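Local coordinates for protein ethylbenzene dehydrogenase alpha-subunit (Aromatoleum aromaticum, PDB 2IVF) that is the large subunit of a molybdenum enzyme of the molybdopterin oxidoreductase family, holding two pterin dinucleotide cofactors, a molybdenum atom and an iron/sulfur cluster, at residues Ile102-Glu106 and Ala132-Tyr138; Ala166-Ile170 and Asp647-Pro651; Phe479-Tyr483 and Pro664-Asn668. All coordinates share one frame; numbering follows the deposited sequence.

Interaction 1: residues Ile102-Glu106 and Ala132-Tyr138; sequences IVWRE and AFNNNLY
Tyr138 reaches across to the start of strand 102-108 and touches both Ile102 and Val103. Its CB leaves the backbone toward the strand, and with CG anti to the carbonyl carbon (chi1 -50°) the ring is carried across the strand, at about a right angle to the side chain of Val103. CE1 meets Ile102 CD1 at 3.7 Å, while CE2 on the other flank comes to 3.3 Å from Val103 O. CZ sits beneath Ile102 CG2, whose methyl lies over one ring face, 3.9 Å from the Tyr138 ring centroid, a CH-pi contact. At the tip, OH accepts a hydrogen bond of 2.7 Å from Val103 N, with an N-H...O angle of 156°. A tyrosine suits this exposed end of the contact because its ring packs on the isoleucine while its hydroxyl takes up a backbone N-H of the strand edge.

The strand is an outer member of the small three-stranded antiparallel sheet 76-80, 94-99, 102-108, in the part of the chain that also supplies the cysteines around the iron/sulfur cluster. Trp104 and Arg105 both face Tyr97 on the adjacent strand, a classic beta bulge, and their side chains leave from the face turned away from residues 132-138.

On the inner side Val103 is buried. Its two methyls pack against residues 134-137: CG2 meets Leu137 CD1 at 3.6 Å and CG1 rests against Asn134 CB. Farther along, the buried Glu106 bends at chi2 (-96°) and brings its carboxylate to the backbone of Asn134, whose N makes weak hydrogen bonds to Glu106 OE1, at 3.0 Å, and to Glu106 OE2. Glu106 OE1 also bonds to the hydroxyl of Tyr656. Nearby, Asn135 ND2 bonds to Asn40 OD1 of the beta-subunit.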
ATOM      1  N   ILE A 102       6.990 -22.437  10.544  1.00 28.83           N
ATOM      2  CA  ILE A 102       6.367 -21.129  10.535  1.00 28.36           C
ATOM      3  C   ILE A 102       6.817 -20.380   9.273  1.00 26.17           C
ATOM      4  O   ILE A 102       7.957 -20.564   8.820  1.00 24.96           O
ATOM      5  CB  ILE A 102       6.816 -20.407  11.855  1.00 29.24           C
ATOM      6  CG1 ILE A 102       6.134 -21.077  13.068  1.00 33.02           C
ATOM      7  CG2 ILE A 102       6.546 -18.987  11.876  1.00 30.68           C
ATOM      8  CD1 ILE A 102       4.644 -21.214  12.939  1.00 36.31           C
ATOM      9  N   VAL A 103       5.954 -19.539   8.710  1.00 25.52           N
ATOM     10  CA  VAL A 103       6.410 -18.622   7.643  1.00 24.84           C
ATOM     11  C   VAL A 103       7.303 -17.534   8.239  1.00 24.41           C
ATOM     12  O   VAL A 103       6.847 -16.646   8.965  1.00 24.46           O
ATOM     13  CB  VAL A 103       5.247 -17.953   6.899  1.00 24.86           C
ATOM     14  CG1 VAL A 103       5.783 -16.931   5.857  1.00 20.13           C
ATOM     15  CG2 VAL A 103       4.327 -19.026   6.243  1.00 25.03           C
ATOM     16  N   TRP A 104       8.580 -17.602   7.933  1.00 24.19           N
ATOM     17  CA  TRP A 104       9.533 -16.634   8.423  1.00 23.54           C
ATOM     18  C   TRP A 104       9.480 -15.337   7.613  1.00 23.67           C
ATOM     19  O   TRP A 104       9.378 -14.258   8.169  1.00 23.18           O
ATOM     20  CB  TRP A 104      10.907 -17.249   8.354  1.00 23.91           C
ATOM     21  CG  TRP A 104      11.991 -16.293   8.499  1.00 24.11           C
ATOM     22  CD1 TRP A 104      12.114 -15.298   9.416  1.00 25.76           C
ATOM     23  CD2 TRP A 104      13.151 -16.255   7.697  1.00 25.60           C
ATOM     24  NE1 TRP A 104      13.298 -14.608   9.186  1.00 25.94           N
ATOM     25  CE2 TRP A 104      13.953 -15.204   8.151  1.00 26.13           C
ATOM     26  CE3 TRP A 104      13.573 -16.984   6.601  1.00 25.52           C
ATOM     27  CZ2 TRP A 104      15.148 -14.891   7.554  1.00 25.08           C
ATOM     28  CZ3 TRP A 104      14.789 -16.694   6.043  1.00 25.69           C
ATOM     29  CH2 TRP A 104      15.542 -15.657   6.501  1.00 25.34           C
ATOM     30  N   ARG A 105       9.553 -15.458   6.286  1.00 23.63           N
ATOM     31  CA  ARG A 105       9.519 -14.277   5.421  1.00 23.42           C
ATOM     32  C   ARG A 105       9.191 -14.717   4.019  1.00 23.67           C
ATOM     33  O   ARG A 105       9.090 -15.931   3.742  1.00 22.72           O
ATOM     34  CB  ARG A 105      10.874 -13.578   5.402  1.00 23.75           C
ATOM     35  CG  ARG A 105      11.908 -14.368   4.683  1.00 23.48           C
ATOM     36  CD  ARG A 105      13.219 -13.669   4.690  1.00 22.65           C
ATOM     37  NE  ARG A 105      13.258 -12.499   3.821  1.00 22.30           N
ATOM     38  CZ  ARG A 105      13.657 -12.493   2.542  1.00 19.13           C
ATOM     39  NH1 ARG A 105      14.003 -13.593   1.928  1.00 19.91           N
ATOM     40  NH2 ARG A 105      13.689 -11.365   1.873  1.00 22.40           N
ATOM     41  N   GLU A 106       9.029 -13.713   3.154  1.00 22.85           N
ATOM     42  CA  GLU A 106       8.792 -13.942   1.741  1.00 22.95           C
ATOM     43  C   GLU A 106       9.670 -12.998   0.933  1.00 22.42           C
ATOM     44  O   GLU A 106      10.156 -11.978   1.438  1.00 22.13           O
ATOM     45  CB  GLU A 106       7.320 -13.701   1.431  1.00 22.81           C
ATOM     46  CG  GLU A 106       6.800 -12.313   1.893  1.00 24.66           C
ATOM     47  CD  GLU A 106       6.130 -12.386   3.233  1.00 26.98           C
ATOM     48  OE1 GLU A 106       4.984 -12.889   3.323  1.00 25.92           O
ATOM     49  OE2 GLU A 106       6.729 -11.931   4.220  1.00 26.66           O
ATOM     50  N   ALA A 132       5.729  -8.273   3.491  1.00 23.64           N
ATOM     51  CA  ALA A 132       5.691  -8.374   4.970  1.00 23.38           C
ATOM     52  C   ALA A 132       4.506  -9.197   5.463  1.00 22.86           C
ATOM     53  O   ALA A 132       4.182  -9.193   6.653  1.00 23.37           O
ATOM     54  CB  ALA A 132       5.591  -6.983   5.566  1.00 22.49           C
ATOM     55  N   PHE A 133       3.902  -9.970   4.572  1.00 23.43           N
ATOM     56  CA  PHE A 133       2.713 -10.723   4.919  1.00 23.30           C
ATOM     57  C   PHE A 133       2.924 -11.805   5.997  1.00 23.49           C
ATOM     58  O   PHE A 133       2.018 -12.140   6.733  1.00 22.66           O
ATOM     59  CB  PHE A 133       2.058 -11.338   3.661  1.00 24.33           C
ATOM     60  CG  PHE A 133       0.680 -11.776   3.962  1.00 23.00           C
ATOM     61  CD1 PHE A 133      -0.292 -10.818   4.093  1.00 24.61           C
ATOM     62  CD2 PHE A 133       0.380 -13.097   4.237  1.00 24.16           C
ATOM     63  CE1 PHE A 133      -1.594 -11.173   4.464  1.00 24.01           C
ATOM     64  CE2 PHE A 133      -0.909 -13.450   4.614  1.00 23.31           C
ATOM     65  CZ  PHE A 133      -1.881 -12.472   4.733  1.00 22.62           C
ATOM     66  N   ASN A 134       4.147 -12.308   6.160  1.00 23.14           N
ATOM     67  CA  ASN A 134       4.416 -13.198   7.257  1.00 22.78           C
ATOM     68  C   ASN A 134       3.968 -12.617   8.597  1.00 22.81           C
ATOM     69  O   ASN A 134       3.598 -13.346   9.508  1.00 23.23           O
ATOM     70  CB  ASN A 134       5.924 -13.497   7.305  1.00 23.36           C
ATOM     71  CG  ASN A 134       6.757 -12.305   7.831  1.00 25.37           C
ATOM     72  OD1 ASN A 134       7.330 -11.525   7.054  1.00 27.22           O
ATOM     73  ND2 ASN A 134       6.892 -12.228   9.151  1.00 22.82           N
ATOM     74  N   ASN A 135       3.966 -11.284   8.717  1.00 22.99           N
ATOM     75  CA  ASN A 135       3.556 -10.633   9.955  1.00 23.21           C
ATOM     76  C   ASN A 135       2.081 -10.716  10.171  1.00 23.07           C
ATOM     77  O   ASN A 135       1.639 -10.804  11.311  1.00 22.71           O
ATOM     78  CB  ASN A 135       4.018  -9.190   9.936  1.00 24.06           C
ATOM     79  CG  ASN A 135       5.512  -9.103   9.881  1.00 24.94           C
ATOM     80  OD1 ASN A 135       6.178  -9.426  10.860  1.00 23.13           O
ATOM     81  ND2 ASN A 135       6.059  -8.831   8.703  1.00 23.96           N
ATOM     82  N   ASN A 136       1.319 -10.733   9.082  1.00 23.02           N
ATOM     83  CA  ASN A 136      -0.122 -10.950   9.191  1.00 23.50           C
ATOM     84  C   ASN A 136      -0.444 -12.323   9.762  1.00 23.69           C
ATOM     85  O   ASN A 136      -1.344 -12.484  10.595  1.00 23.86           O
ATOM     86  CB  ASN A 136      -0.810 -10.808   7.848  1.00 23.82           C
ATOM     87  CG  ASN A 136      -0.921  -9.371   7.392  1.00 24.40           C
ATOM     88  OD1 ASN A 136       0.081  -8.756   7.103  1.00 26.68           O
ATOM     89  ND2 ASN A 136      -2.152  -8.851   7.289  1.00 24.53           N
ATOM     90  N   LEU A 137       0.281 -13.317   9.294  1.00 24.67           N
ATOM     91  CA  LEU A 137       0.026 -14.691   9.712  1.00 25.19           C
ATOM     92  C   LEU A 137       0.273 -14.929  11.205  1.00 26.68           C
ATOM     93  O   LEU A 137      -0.246 -15.870  11.768  1.00 27.85           O
ATOM     94  CB  LEU A 137       0.877 -15.644   8.878  1.00 25.62           C
ATOM     95  CG  LEU A 137       0.609 -15.662   7.392  1.00 23.06           C
ATOM     96  CD1 LEU A 137       1.539 -16.738   6.726  1.00 23.12           C
ATOM     97  CD2 LEU A 137      -0.863 -15.894   7.067  1.00 23.43           C
ATOM     98  N   TYR A 138       1.076 -14.109  11.859  1.00 27.92           N
ATOM     99  CA  TYR A 138       1.309 -14.293  13.289  1.00 28.38           C
ATOM    100  C   TYR A 138       0.841 -13.097  14.087  1.00 27.95           C
ATOM    101  O   TYR A 138       1.165 -12.982  15.253  1.00 27.97           O
ATOM    102  CB  TYR A 138       2.780 -14.677  13.527  1.00 30.19           C
ATOM    103  CG  TYR A 138       3.067 -15.829  12.571  1.00 33.77           C
ATOM    104  CD1 TYR A 138       2.609 -17.116  12.864  1.00 36.52           C
ATOM    105  CD2 TYR A 138       3.701 -15.602  11.314  1.00 35.52           C
ATOM    106  CE1 TYR A 138       2.816 -18.162  11.970  1.00 35.72           C
ATOM    107  CE2 TYR A 138       3.906 -16.610  10.406  1.00 33.46           C
ATOM    108  CZ  TYR A 138       3.451 -17.903  10.738  1.00 35.19           C
ATOM    109  OH  TYR A 138       3.600 -18.935   9.876  1.00 32.12           O
TER

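Interaction 2: residues Ala166-Ile170 and Asp647-Pro651; sequences AAGDI and DIVLP
With Ile170 CG1 and Leu650 CG both anti to their own carbonyl carbons (chi1 -66° and -63°) and both chains extended beyond, the two side chains reach toward each other tip to tip. Ile170 CD1 ends 3.6 Å from Leu650 CD1. This is helix-on-sheet packing of the alpha/beta type: helix 163-181 lies against strand 648-651 of a mixed six-stranded sheet, with the two short axes 9.3 Å apart and their directions at 132°.

Alternation along the strand decides which residues take part. Ile648 and Leu650 point to the helix, whereas Val649 between them faces away. On the helix, Ala166 and Ile170 are one turn apart and therefore lie on the same side. The small Ala166 lets the strand come close: its CB touches Leu650 CD2 at 3.6 Å and Ile648 CG2 at 3.8 Å, so this one methyl sits against both strand side chains. Branched aliphatic groups suit the strand positions: Leu650 divides its methyls between Ile170 (CD1) and Ala166 (CD2), while the one CG2 of Ile648 touches both. Phe633 of the next strand adjoins Ile170 and Ile648, and Ile694 of helix 687-704 borders Ile170 and Leu650, which extends the apolar layer.

At the margin of this layer stands Asp169. Its OD2 forms a salt bridge with Lys148 and also passes 4.0 Å from Ile648 CD1.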
ATOM      1  N   ALA A 166     -21.016 -23.557  16.105  1.00 22.96           N
ATOM      2  CA  ALA A 166     -21.067 -22.331  15.272  1.00 23.32           C
ATOM      3  C   ALA A 166     -21.758 -22.579  13.919  1.00 23.94           C
ATOM      4  O   ALA A 166     -22.715 -21.886  13.557  1.00 24.99           O
ATOM      5  CB  ALA A 166     -19.680 -21.761  15.101  1.00 21.00           C
ATOM      6  N   ALA A 167     -21.338 -23.627  13.218  1.00 24.58           N
ATOM      7  CA  ALA A 167     -21.994 -24.004  11.960  1.00 24.62           C
ATOM      8  C   ALA A 167     -23.435 -24.432  12.189  1.00 24.89           C
ATOM      9  O   ALA A 167     -24.301 -24.168  11.359  1.00 25.70           O
ATOM     10  CB  ALA A 167     -21.199 -25.109  11.255  1.00 24.55           C
ATOM     11  N   GLY A 168     -23.695 -25.084  13.319  1.00 24.84           N
ATOM     12  CA  GLY A 168     -25.053 -25.468  13.713  1.00 24.48           C
ATOM     13  C   GLY A 168     -25.975 -24.273  13.926  1.00 24.39           C
ATOM     14  O   GLY A 168     -27.128 -24.271  13.465  1.00 22.47           O
ATOM     15  N   ASP A 169     -25.485 -23.250  14.617  1.00 23.68           N
ATOM     16  CA  ASP A 169     -26.323 -22.053  14.845  1.00 24.09           C
ATOM     17  C   ASP A 169     -26.596 -21.371  13.532  1.00 22.77           C
ATOM     18  O   ASP A 169     -27.691 -20.872  13.294  1.00 23.39           O
ATOM     19  CB  ASP A 169     -25.659 -21.022  15.757  1.00 25.16           C
ATOM     20  CG  ASP A 169     -25.548 -21.479  17.197  1.00 26.33           C
ATOM     21  OD1 ASP A 169     -26.124 -22.525  17.555  1.00 28.84           O
ATOM     22  OD2 ASP A 169     -24.873 -20.758  17.964  1.00 30.20           O
ATOM     23  N   ILE A 170     -25.582 -21.311  12.680  1.00 21.54           N
ATOM     24  CA  ILE A 170     -25.762 -20.695  11.387  1.00 21.25           C
ATOM     25  C   ILE A 170     -26.809 -21.443  10.573  1.00 20.38           C
ATOM     26  O   ILE A 170     -27.696 -20.826   9.962  1.00 21.25           O
ATOM     27  CB  ILE A 170     -24.445 -20.631  10.604  1.00 19.98           C
ATOM     28  CG1 ILE A 170     -23.475 -19.689  11.320  1.00 21.42           C
ATOM     29  CG2 ILE A 170     -24.732 -20.190   9.174  1.00 20.75           C
ATOM     30  CD1 ILE A 170     -22.005 -19.828  10.893  1.00 20.63           C
ATOM     31  N   ASP A 647     -22.718 -12.258  15.135  1.00 22.38           N
ATOM     32  CA  ASP A 647     -23.122 -13.192  16.140  1.00 22.04           C
ATOM     33  C   ASP A 647     -22.163 -14.342  16.222  1.00 22.17           C
ATOM     34  O   ASP A 647     -21.975 -14.887  17.295  1.00 21.73           O
ATOM     35  CB  ASP A 647     -24.514 -13.704  15.836  1.00 22.11           C
ATOM     36  CG  ASP A 647     -25.499 -12.581  15.687  1.00 23.46           C
ATOM     37  OD1 ASP A 647     -25.537 -11.678  16.566  1.00 22.09           O
ATOM     38  OD2 ASP A 647     -26.224 -12.603  14.682  1.00 21.02           O
ATOM     39  N   ILE A 648     -21.576 -14.707  15.080  1.00 21.62           N
ATOM     40  CA  ILE A 648     -20.696 -15.854  14.963  1.00 21.88           C
ATOM     41  C   ILE A 648     -19.553 -15.447  14.040  1.00 22.39           C
ATOM     42  O   ILE A 648     -19.780 -14.891  12.960  1.00 22.21           O
ATOM     43  CB  ILE A 648     -21.441 -17.083  14.333  1.00 22.44           C
ATOM     44  CG1 ILE A 648     -22.560 -17.602  15.221  1.00 23.82           C
ATOM     45  CG2 ILE A 648     -20.443 -18.216  14.022  1.00 21.67           C
ATOM     46  CD1 ILE A 648     -22.125 -18.175  16.565  1.00 26.35           C
ATOM     47  N   VAL A 649     -18.318 -15.706  14.454  1.00 21.57           N
ATOM     48  CA  VAL A 649     -17.178 -15.490  13.589  1.00 21.74           C
ATOM     49  C   VAL A 649     -16.482 -16.835  13.425  1.00 22.19           C
ATOM     50  O   VAL A 649     -16.151 -17.502  14.431  1.00 20.97           O
ATOM     51  CB  VAL A 649     -16.230 -14.431  14.169  1.00 21.82           C
ATOM     52  CG1 VAL A 649     -15.004 -14.242  13.260  1.00 20.46           C
ATOM     53  CG2 VAL A 649     -16.986 -13.094  14.386  1.00 21.55           C
ATOM     54  N   LEU A 650     -16.270 -17.226  12.156  1.00 21.46           N
ATOM     55  CA  LEU A 650     -15.685 -18.516  11.803  1.00 21.90           C
ATOM     56  C   LEU A 650     -14.267 -18.275  11.312  1.00 21.30           C
ATOM     57  O   LEU A 650     -14.075 -17.481  10.368  1.00 22.06           O
ATOM     58  CB  LEU A 650     -16.470 -19.130  10.674  1.00 21.93           C
ATOM     59  CG  LEU A 650     -17.922 -19.451  10.984  1.00 23.60           C
ATOM     60  CD1 LEU A 650     -18.548 -20.041   9.756  1.00 22.92           C
ATOM     61  CD2 LEU A 650     -18.036 -20.382  12.187  1.00 20.90           C
ATOM     62  N   PRO A 651     -13.270 -18.894  11.943  1.00 21.44           N
ATOM     63  CA  PRO A 651     -11.885 -18.542  11.551  1.00 21.87           C
ATOM     64  C   PRO A 651     -11.413 -19.209  10.258  1.00 22.25           C
ATOM     65  O   PRO A 651     -11.598 -20.389  10.101  1.00 21.51           O
ATOM     66  CB  PRO A 651     -11.046 -19.072  12.705  1.00 22.15           C
ATOM     67  CG  PRO A 651     -11.792 -20.275  13.189  1.00 22.28           C
ATOM     68  CD  PRO A 651     -13.292 -19.871  13.027  1.00 21.23           C
TER

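Interaction 3: residues Phe479-Tyr483 and Pro664-Asn668; sequences FAWAY and PCSGN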
ATOM      1  N   PHE A 479      -7.935   1.729 -18.995  1.00 22.50           N
ATOM      2  CA  PHE A 479      -8.029   1.057 -17.730  1.00 22.89           C
ATOM      3  C   PHE A 479      -7.659  -0.416 -17.937  1.00 23.77           C
ATOM      4  O   PHE A 479      -7.300  -0.816 -19.043  1.00 25.08           O
ATOM      5  CB  PHE A 479      -9.402   1.234 -17.050  1.00 23.02           C
ATOM      6  CG  PHE A 479     -10.592   1.195 -17.988  1.00 21.51           C
ATOM      7  CD1 PHE A 479     -10.996   0.022 -18.619  1.00 21.72           C
ATOM      8  CD2 PHE A 479     -11.359   2.337 -18.177  1.00 24.85           C
ATOM      9  CE1 PHE A 479     -12.114   0.015 -19.433  1.00 23.41           C
ATOM     10  CE2 PHE A 479     -12.478   2.327 -18.981  1.00 22.74           C
ATOM     11  CZ  PHE A 479     -12.847   1.177 -19.622  1.00 23.78           C
ATOM     12  N   ALA A 480      -7.740  -1.221 -16.877  1.00 24.50           N
ATOM     13  CA  ALA A 480      -7.394  -2.622 -16.938  1.00 24.17           C
ATOM     14  C   ALA A 480      -8.545  -3.444 -16.377  1.00 24.45           C
ATOM     15  O   ALA A 480      -8.465  -3.954 -15.272  1.00 24.94           O
ATOM     16  CB  ALA A 480      -6.150  -2.871 -16.155  1.00 24.24           C
ATOM     17  N   TRP A 481      -9.593  -3.609 -17.170  1.00 25.30           N
ATOM     18  CA  TRP A 481     -10.821  -4.209 -16.684  1.00 26.29           C
ATOM     19  C   TRP A 481     -11.249  -5.384 -17.553  1.00 26.54           C
ATOM     20  O   TRP A 481     -12.396  -5.747 -17.571  1.00 25.92           O
ATOM     21  CB  TRP A 481     -11.864  -3.102 -16.688  1.00 28.79           C
ATOM     22  CG  TRP A 481     -12.952  -3.236 -15.715  1.00 30.78           C
ATOM     23  CD1 TRP A 481     -14.280  -3.039 -15.949  1.00 34.73           C
ATOM     24  CD2 TRP A 481     -12.834  -3.560 -14.334  1.00 33.69           C
ATOM     25  NE1 TRP A 481     -14.998  -3.233 -14.797  1.00 35.92           N
ATOM     26  CE2 TRP A 481     -14.127  -3.555 -13.792  1.00 34.63           C
ATOM     27  CE3 TRP A 481     -11.763  -3.853 -13.500  1.00 33.70           C
ATOM     28  CZ2 TRP A 481     -14.370  -3.844 -12.482  1.00 34.14           C
ATOM     29  CZ3 TRP A 481     -12.012  -4.125 -12.180  1.00 33.23           C
ATOM     30  CH2 TRP A 481     -13.298  -4.120 -11.684  1.00 35.14           C
ATOM     31  N   ALA A 482     -10.329  -5.916 -18.341  1.00 26.24           N
ATOM     32  CA  ALA A 482     -10.527  -7.168 -19.060  1.00 26.67           C
ATOM     33  C   ALA A 482      -9.905  -8.276 -18.211  1.00 28.24           C
ATOM     34  O   ALA A 482      -8.759  -8.184 -17.808  1.00 27.05           O
ATOM     35  CB  ALA A 482      -9.868  -7.102 -20.415  1.00 25.43           C
ATOM     36  N   TYR A 483     -10.662  -9.324 -17.923  1.00 28.08           N
ATOM     37  CA  TYR A 483     -10.086 -10.450 -17.201  1.00 30.42           C
ATOM     38  C   TYR A 483     -10.926 -11.698 -17.373  1.00 30.55           C
ATOM     39  O   TYR A 483     -12.094 -11.589 -17.725  1.00 28.58           O
ATOM     40  CB  TYR A 483      -9.976 -10.125 -15.713  1.00 32.74           C
ATOM     41  CG  TYR A 483     -11.217  -9.535 -15.058  1.00 34.88           C
ATOM     42  CD1 TYR A 483     -12.226 -10.346 -14.519  1.00 37.39           C
ATOM     43  CD2 TYR A 483     -11.350  -8.146 -14.927  1.00 35.88           C
ATOM     44  CE1 TYR A 483     -13.369  -9.767 -13.893  1.00 36.62           C
ATOM     45  CE2 TYR A 483     -12.459  -7.563 -14.310  1.00 36.98           C
ATOM     46  CZ  TYR A 483     -13.474  -8.364 -13.807  1.00 37.59           C
ATOM     47  OH  TYR A 483     -14.520  -7.698 -13.207  1.00 39.10           O
ATOM     48  N   PRO A 664      -5.813 -12.509 -11.878  1.00 25.08           N
ATOM     49  CA  PRO A 664      -5.240 -11.368 -12.616  1.00 23.91           C
ATOM     50  C   PRO A 664      -6.230 -10.748 -13.634  1.00 25.12           C
ATOM     51  O   PRO A 664      -7.233 -11.382 -14.070  1.00 25.14           O
ATOM     52  CB  PRO A 664      -4.088 -12.025 -13.378  1.00 25.57           C
ATOM     53  CG  PRO A 664      -4.604 -13.377 -13.653  1.00 23.78           C
ATOM     54  CD  PRO A 664      -5.359 -13.779 -12.446  1.00 24.10           C
ATOM     55  N   CYS A 665      -5.904  -9.542 -14.076  1.00 24.30           N
ATOM     56  CA  CYS A 665      -6.554  -8.959 -15.206  1.00 23.67           C
ATOM     57  C   CYS A 665      -5.462  -8.627 -16.226  1.00 23.50           C
ATOM     58  O   CYS A 665      -4.307  -9.076 -16.107  1.00 23.61           O
ATOM     59  CB  CYS A 665      -7.291  -7.719 -14.755  1.00 23.82           C
ATOM     60  SG  CYS A 665      -6.194  -6.438 -14.097  1.00 25.07           S
ATOM     61  N   SER A 666      -5.827  -7.861 -17.250  1.00 23.32           N
ATOM     62  CA  SER A 666      -4.888  -7.462 -18.290  1.00 22.69           C
ATOM     63  C   SER A 666      -3.588  -6.822 -17.784  1.00 22.87           C
ATOM     64  O   SER A 666      -2.540  -7.004 -18.417  1.00 23.32           O
ATOM     65  CB  SER A 666      -5.584  -6.507 -19.277  1.00 22.45           C
ATOM     66  OG  SER A 666      -6.047  -5.350 -18.623  1.00 24.56           O
ATOM     67  N   GLY A 667      -3.666  -6.086 -16.671  1.00 21.03           N
ATOM     68  CA  GLY A 667      -2.561  -5.257 -16.211  1.00 22.40           C
ATOM     69  C   GLY A 667      -1.302  -6.061 -15.970  1.00 22.76           C
ATOM     70  O   GLY A 667      -0.269  -5.759 -16.538  1.00 22.12           O
ATOM     71  N   ASN A 668      -1.422  -7.102 -15.130  1.00 23.40           N
ATOM     72  CA  ASN A 668      -0.340  -8.026 -14.835  1.00 22.47           C
ATOM     73  C   ASN A 668      -0.916  -9.384 -15.222  1.00 22.25           C
ATOM     74  O   ASN A 668      -1.499 -10.055 -14.388  1.00 21.73           O
ATOM     75  CB  ASN A 668       0.025  -8.046 -13.360  1.00 22.42           C
ATOM     76  CG  ASN A 668       0.808  -6.851 -12.892  1.00 25.00           C
ATOM     77  OD1 ASN A 668       0.925  -5.805 -13.564  1.00 23.46           O
ATOM     78  ND2 ASN A 668       1.404  -7.015 -11.710  1.00 24.73           N
TER
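Ser666 and Ala482 make the polar link between the two loops: Ser666 N donates to Ala482 O at 3.0 Å, and the donor lies nearly in line with the carbonyl bond (C=O...N angle 171°). Within 664-668, Gly667 N makes a weak hydrogen bond to Cys665 SG.

Van der Waals contacts surround this bond. With SG lying between its own N and carbonyl carbon (chi1 63°), Cys665 turns its sulfur toward Ala480, 4.1 Å from Ala480 CB, while Cys665 CB packs on Tyr483 CB at 3.7 Å. Ala480 CB also comes to 3.5 Å from Ser666 OG, a hydroxyl hydrogen-bonded to Tyr239 O. Small residues fit here: the methyl of Ala480 lies beside Gly667, and the slim serine and cysteine allow the backbones to approach closely.

The loop pair lies in the wall of the region around the molybdenum atom in this molybdopterin oxidoreductase fold: Trp481 stacks on His236, and its side chain is about 6 Å from the metal. Trp87 NE1 bonds to Ala480 O. Residues 664-668 join strands 659-661 and 670-676, and loop 479-483 runs from helix 454-467 toward helix 486-493.

The three contacts share no helix, strand or loop and none touches another; their centres lie between 27 and 36 Å apart. Interaction 3 is the most central, its centre about 11 Å from the centre of the chain, and joins two irregular loops near the molybdenum atom by one backbone bond and small side chains. Interaction 2 is buried too, though farther out, and is almost entirely aliphatic, with one aspartate at its margin. Interaction 1 mixes both chemistries and, though mostly buried, has exposed residues at its Ile102 end and borders the beta-subunit. Interactions 2 and 3 alternate along the chain, within the molybdopterin oxidoreductase region, whereas interaction 1 closes before either opens.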